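Local coordinates for PrgZ (Enterococcus faecalis, PDB 4FAJ), which binds peptide pheromone as a membrane-anchored extracellular substrate-binding protein, probably of the peptide-transport type, at residues D475-T485 / Y499-R510. Sequence-based numbering, arbitrary orientation.
Sequences DPISFLANFET and YDELLKDSSSKR
R510 meets D475 end-on, NH2 reaching OD1 at 2.9 Å and NH1 reaching OD2 at 3.0 Å, with the guanidinium and carboxylate planes turned 45° apart. The arginine, extended from CG to NE, brings NH2 in from above the carboxylate plane, while NH1 takes the syn lone pair of OD2. The anti lone pair of OD1 is left to I477 N, a capping bond at the turn leading into helix 477-480.

The tight part lies between the two ends. With CG anti to the backbone N (chi1 177°), the Y499 ring reaches across and OH donates to L480 O at 2.6 Å, a carbonyl that also accepts from F483 N. L503 splits its methyls, CD2 against L480 CB (3.8 Å) and I477 CD1, CD1 against E484 CB.

Towards partly exposed E484 the contact becomes wetter: one water joins E484 OE2 to D500 O. D500 nevertheless holds T485 twice, OD1 accepting from N (3.0 Å) and OD2 from OG1 (2.6 Å), the latter hydroxyl also bonded to S495. Polar bonds flanking a largely apolar middle thus join helix 477-480 and its following loop to helix 497-502 and the first residue of helix 510-524, within a family 5 solute-binding fold.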
loop_
_atom_site.group_PDB
_atom_site.type_symbol
_atom_site.label_atom_id
_atom_site.label_comp_id
_atom_site.label_asym_id
_atom_site.label_seq_id
_atom_site.Cartn_x
_atom_site.Cartn_y
_atom_site.Cartn_z
ATOM N N ASP A 475 12.039 4.466 1.203
ATOM C CA ASP A 475 13.197 3.685 1.593
ATOM C C ASP A 475 12.937 2.243 1.157
ATOM O O ASP A 475 11.799 1.759 1.260
ATOM C CB ASP A 475 13.447 3.778 3.107
ATOM C CG ASP A 475 14.756 3.147 3.522
ATOM O OD1 ASP A 475 14.821 1.906 3.600
ATOM O OD2 ASP A 475 15.741 3.890 3.774
ATOM N N PRO A 476 13.978 1.554 0.659
ATOM C CA PRO A 476 13.794 0.173 0.206
ATOM C C PRO A 476 13.162 -0.750 1.259
ATOM O O PRO A 476 12.464 -1.713 0.895
ATOM C CB PRO A 476 15.212 -0.296 -0.136
ATOM C CG PRO A 476 16.018 0.907 -0.295
ATOM C CD PRO A 476 15.344 2.055 0.407
ATOM N N ILE A 477 13.370 -0.450 2.541
ATOM C CA ILE A 477 12.848 -1.300 3.616
ATOM C C ILE A 477 11.303 -1.344 3.650
ATOM O O ILE A 477 10.744 -2.307 4.141
ATOM C CB ILE A 477 13.425 -0.893 5.012
ATOM C CG1 ILE A 477 13.245 -1.984 6.075
ATOM C CG2 ILE A 477 12.754 0.375 5.529
ATOM C CD1 ILE A 477 13.735 -3.372 5.715
ATOM N N SER A 478 10.612 -0.343 3.104
ATOM C CA SER A 478 9.136 -0.416 3.040
ATOM C C SER A 478 8.710 -1.690 2.284
ATOM O O SER A 478 7.795 -2.398 2.718
ATOM C CB SER A 478 8.527 0.842 2.409
ATOM O OG SER A 478 7.106 0.736 2.350
ATOM N N PHE A 479 9.421 -2.013 1.197
ATOM C CA PHE A 479 9.187 -3.266 0.475
ATOM C C PHE A 479 9.789 -4.504 1.134
ATOM O O PHE A 479 9.113 -5.532 1.285
ATOM C CB PHE A 479 9.752 -3.174 -0.939
ATOM C CG PHE A 479 8.844 -2.477 -1.901
ATOM C CD1 PHE A 479 8.821 -1.104 -1.961
ATOM C CD2 PHE A 479 8.002 -3.207 -2.737
ATOM C CE1 PHE A 479 7.979 -0.446 -2.837
ATOM C CE2 PHE A 479 7.157 -2.544 -3.637
ATOM C CZ PHE A 479 7.146 -1.177 -3.665
ATOM N N LEU A 480 11.070 -4.415 1.492
ATOM C CA LEU A 480 11.841 -5.594 1.890
ATOM C C LEU A 480 11.389 -6.175 3.236
ATOM O O LEU A 480 11.433 -7.401 3.434
ATOM C CB LEU A 480 13.359 -5.300 1.844
ATOM C CG LEU A 480 13.915 -4.832 0.485
ATOM C CD1 LEU A 480 15.395 -4.377 0.572
ATOM C CD2 LEU A 480 13.770 -5.928 -0.598
ATOM N N ALA A 481 10.890 -5.322 4.133
ATOM C CA ALA A 481 10.333 -5.794 5.416
ATOM C C ALA A 481 9.173 -6.787 5.248
ATOM O O ALA A 481 8.957 -7.635 6.113
ATOM C CB ALA A 481 9.881 -4.604 6.276
ATOM N N ASN A 482 8.450 -6.712 4.129
ATOM C CA ASN A 482 7.309 -7.607 3.889
ATOM C C ASN A 482 7.673 -9.071 3.684
ATOM O O ASN A 482 6.799 -9.926 3.737
ATOM C CB ASN A 482 6.498 -7.135 2.681
ATOM C CG ASN A 482 5.904 -5.764 2.885
ATOM O OD1 ASN A 482 5.684 -5.330 4.010
ATOM N ND2 ASN A 482 5.677 -5.060 1.794
ATOM N N PHE A 483 8.943 -9.355 3.404
ATOM C CA PHE A 483 9.384 -10.722 3.219
ATOM C C PHE A 483 10.153 -11.277 4.409
ATOM O O PHE A 483 10.681 -12.393 4.340
ATOM C CB PHE A 483 10.141 -10.827 1.886
ATOM C CG PHE A 483 9.309 -10.336 0.739
ATOM C CD1 PHE A 483 8.254 -11.108 0.264
ATOM C CD2 PHE A 483 9.488 -9.060 0.227
ATOM C CE1 PHE A 483 7.428 -10.633 -0.759
ATOM C CE2 PHE A 483 8.671 -8.585 -0.789
ATOM C CZ PHE A 483 7.644 -9.370 -1.278
ATOM N N GLU A 484 10.208 -10.511 5.495
ATOM C CA GLU A 484 10.763 -11.003 6.745
ATOM C C GLU A 484 9.884 -12.129 7.290
ATOM O O GLU A 484 8.657 -12.104 7.135
ATOM C CB GLU A 484 10.872 -9.861 7.751
ATOM C CG GLU A 484 10.828 -10.280 9.195
ATOM C CD GLU A 484 10.503 -9.115 10.100
ATOM O OE1 GLU A 484 9.365 -9.076 10.636
ATOM O OE2 GLU A 484 11.373 -8.231 10.250
ATOM N N THR A 485 10.523 -13.109 7.924
ATOM C CA THR A 485 9.875 -14.350 8.314
ATOM C C THR A 485 8.450 -14.238 8.851
ATOM O O THR A 485 7.528 -14.783 8.252
ATOM C CB THR A 485 10.764 -15.164 9.277
ATOM O OG1 THR A 485 11.848 -15.721 8.530
ATOM C CG2 THR A 485 9.973 -16.299 9.933
ATOM N N TYR A 499 18.293 -13.455 5.181
ATOM C CA TYR A 499 17.551 -12.291 4.677
ATOM C C TYR A 499 17.059 -11.429 5.840
ATOM O O TYR A 499 17.272 -10.225 5.838
ATOM C CB TYR A 499 16.366 -12.733 3.794
ATOM C CG TYR A 499 15.475 -11.640 3.264
ATOM C CD1 TYR A 499 15.699 -11.082 2.001
ATOM C CD2 TYR A 499 14.383 -11.181 3.996
ATOM C CE1 TYR A 499 14.870 -10.091 1.492
ATOM C CE2 TYR A 499 13.545 -10.177 3.494
ATOM C CZ TYR A 499 13.800 -9.640 2.242
ATOM O OH TYR A 499 13.002 -8.661 1.721
ATOM N N ASP A 500 16.434 -12.060 6.839
ATOM C CA ASP A 500 15.918 -11.364 8.015
ATOM C C ASP A 500 17.006 -10.491 8.673
ATOM O O ASP A 500 16.748 -9.338 9.061
ATOM C CB ASP A 500 15.378 -12.364 9.057
ATOM C CG ASP A 500 14.134 -13.126 8.594
ATOM O OD1 ASP A 500 13.463 -12.712 7.618
ATOM O OD2 ASP A 500 13.820 -14.162 9.224
ATOM N N GLU A 501 18.218 -11.037 8.772
ATOM C CA GLU A 501 19.325 -10.377 9.461
ATOM C C GLU A 501 19.881 -9.203 8.645
ATOM O O GLU A 501 20.160 -8.155 9.212
ATOM C CB GLU A 501 20.419 -11.396 9.826
ATOM C CG GLU A 501 21.728 -10.821 10.367
ATOM C CD GLU A 501 21.597 -10.034 11.659
ATOM O OE1 GLU A 501 20.560 -10.133 12.356
ATOM O OE2 GLU A 501 22.568 -9.315 11.988
ATOM N N LEU A 502 20.017 -9.375 7.327
ATOM C CA LEU A 502 20.431 -8.262 6.424
ATOM C C LEU A 502 19.543 -7.027 6.563
ATOM O O LEU A 502 20.036 -5.891 6.544
ATOM C CB LEU A 502 20.450 -8.721 4.957
ATOM C CG LEU A 502 21.585 -9.671 4.582
ATOM C CD1 LEU A 502 21.313 -10.351 3.229
ATOM C CD2 LEU A 502 22.969 -8.955 4.612
ATOM N N LEU A 503 18.241 -7.249 6.739
ATOM C CA LEU A 503 17.297 -6.158 6.975
ATOM C C LEU A 503 17.602 -5.323 8.220
ATOM O O LEU A 503 17.139 -4.192 8.309
ATOM C CB LEU A 503 15.865 -6.691 7.112
ATOM C CG LEU A 503 15.260 -7.479 5.951
ATOM C CD1 LEU A 503 13.770 -7.715 6.208
ATOM C CD2 LEU A 503 15.478 -6.755 4.644
ATOM N N LYS A 504 18.353 -5.872 9.176
ATOM C CA LYS A 504 18.592 -5.176 10.450
ATOM C C LYS A 504 19.815 -4.265 10.428
ATOM O O LYS A 504 20.087 -3.553 11.400
ATOM C CB LYS A 504 18.704 -6.192 11.587
ATOM C CG LYS A 504 17.374 -6.828 11.923
ATOM C CD LYS A 504 17.525 -7.988 12.882
ATOM C CE LYS A 504 16.170 -8.508 13.347
ATOM N NZ LYS A 504 16.089 -10.001 13.302
ATOM N N ASP A 505 20.548 -4.265 9.322
ATOM C CA ASP A 505 21.788 -3.513 9.257
ATOM C C ASP A 505 21.557 -2.017 9.459
ATOM O O ASP A 505 20.697 -1.425 8.810
ATOM C CB ASP A 505 22.499 -3.751 7.932
ATOM C CG ASP A 505 23.967 -3.397 8.004
ATOM O OD1 ASP A 505 24.304 -2.205 7.832
ATOM O OD2 ASP A 505 24.779 -4.325 8.237
ATOM N N SER A 506 22.323 -1.417 10.368
ATOM C CA SER A 506 22.231 0.012 10.630
ATOM C C SER A 506 23.565 0.724 10.397
ATOM O O SER A 506 23.742 1.854 10.838
ATOM C CB SER A 506 21.744 0.246 12.069
ATOM O OG SER A 506 22.622 -0.370 13.003
ATOM N N SER A 507 24.488 0.073 9.681
ATOM C CA SER A 507 25.845 0.591 9.483
ATOM C C SER A 507 25.924 1.564 8.308
ATOM O O SER A 507 24.922 1.828 7.638
ATOM C CB SER A 507 26.801 -0.566 9.211
ATOM O OG SER A 507 26.749 -0.948 7.841
ATOM N N SER A 508 27.135 2.062 8.042
ATOM C CA SER A 508 27.400 2.871 6.848
ATOM C C SER A 508 27.172 2.092 5.545
ATOM O O SER A 508 27.070 2.688 4.478
ATOM C CB SER A 508 28.836 3.406 6.865
ATOM O OG SER A 508 29.780 2.352 7.019
ATOM N N LYS A 509 27.115 0.767 5.643
ATOM C CA LYS A 509 26.875 -0.103 4.500
ATOM C C LYS A 509 25.412 -0.554 4.355
ATOM O O LYS A 509 25.140 -1.441 3.561
ATOM C CB LYS A 509 27.746 -1.356 4.614
ATOM C CG LYS A 509 29.240 -1.090 4.652
ATOM C CD LYS A 509 29.738 -0.478 3.337
ATOM C CE LYS A 509 31.001 -1.183 2.838
ATOM N NZ LYS A 509 32.055 -1.265 3.893
ATOM N N ARG A 510 24.486 0.072 5.085
ATOM C CA ARG A 510 23.082 -0.361 5.107
ATOM C C ARG A 510 22.520 -0.555 3.695
ATOM O O ARG A 510 21.922 -1.593 3.403
ATOM C CB ARG A 510 22.220 0.634 5.887
ATOM C CG ARG A 510 20.728 0.315 5.862
ATOM C CD ARG A 510 19.942 1.238 6.755
ATOM N NE ARG A 510 18.520 0.940 6.693
ATOM C CZ ARG A 510 17.660 1.480 5.827
ATOM N NH1 ARG A 510 18.057 2.376 4.924
ATOM N NH2 ARG A 510 16.389 1.120 5.872
HETATM O O HOH W 1 12.765 -14.184 5.325
HETATM O O HOH W 2 14.464 -8.766 10.368
#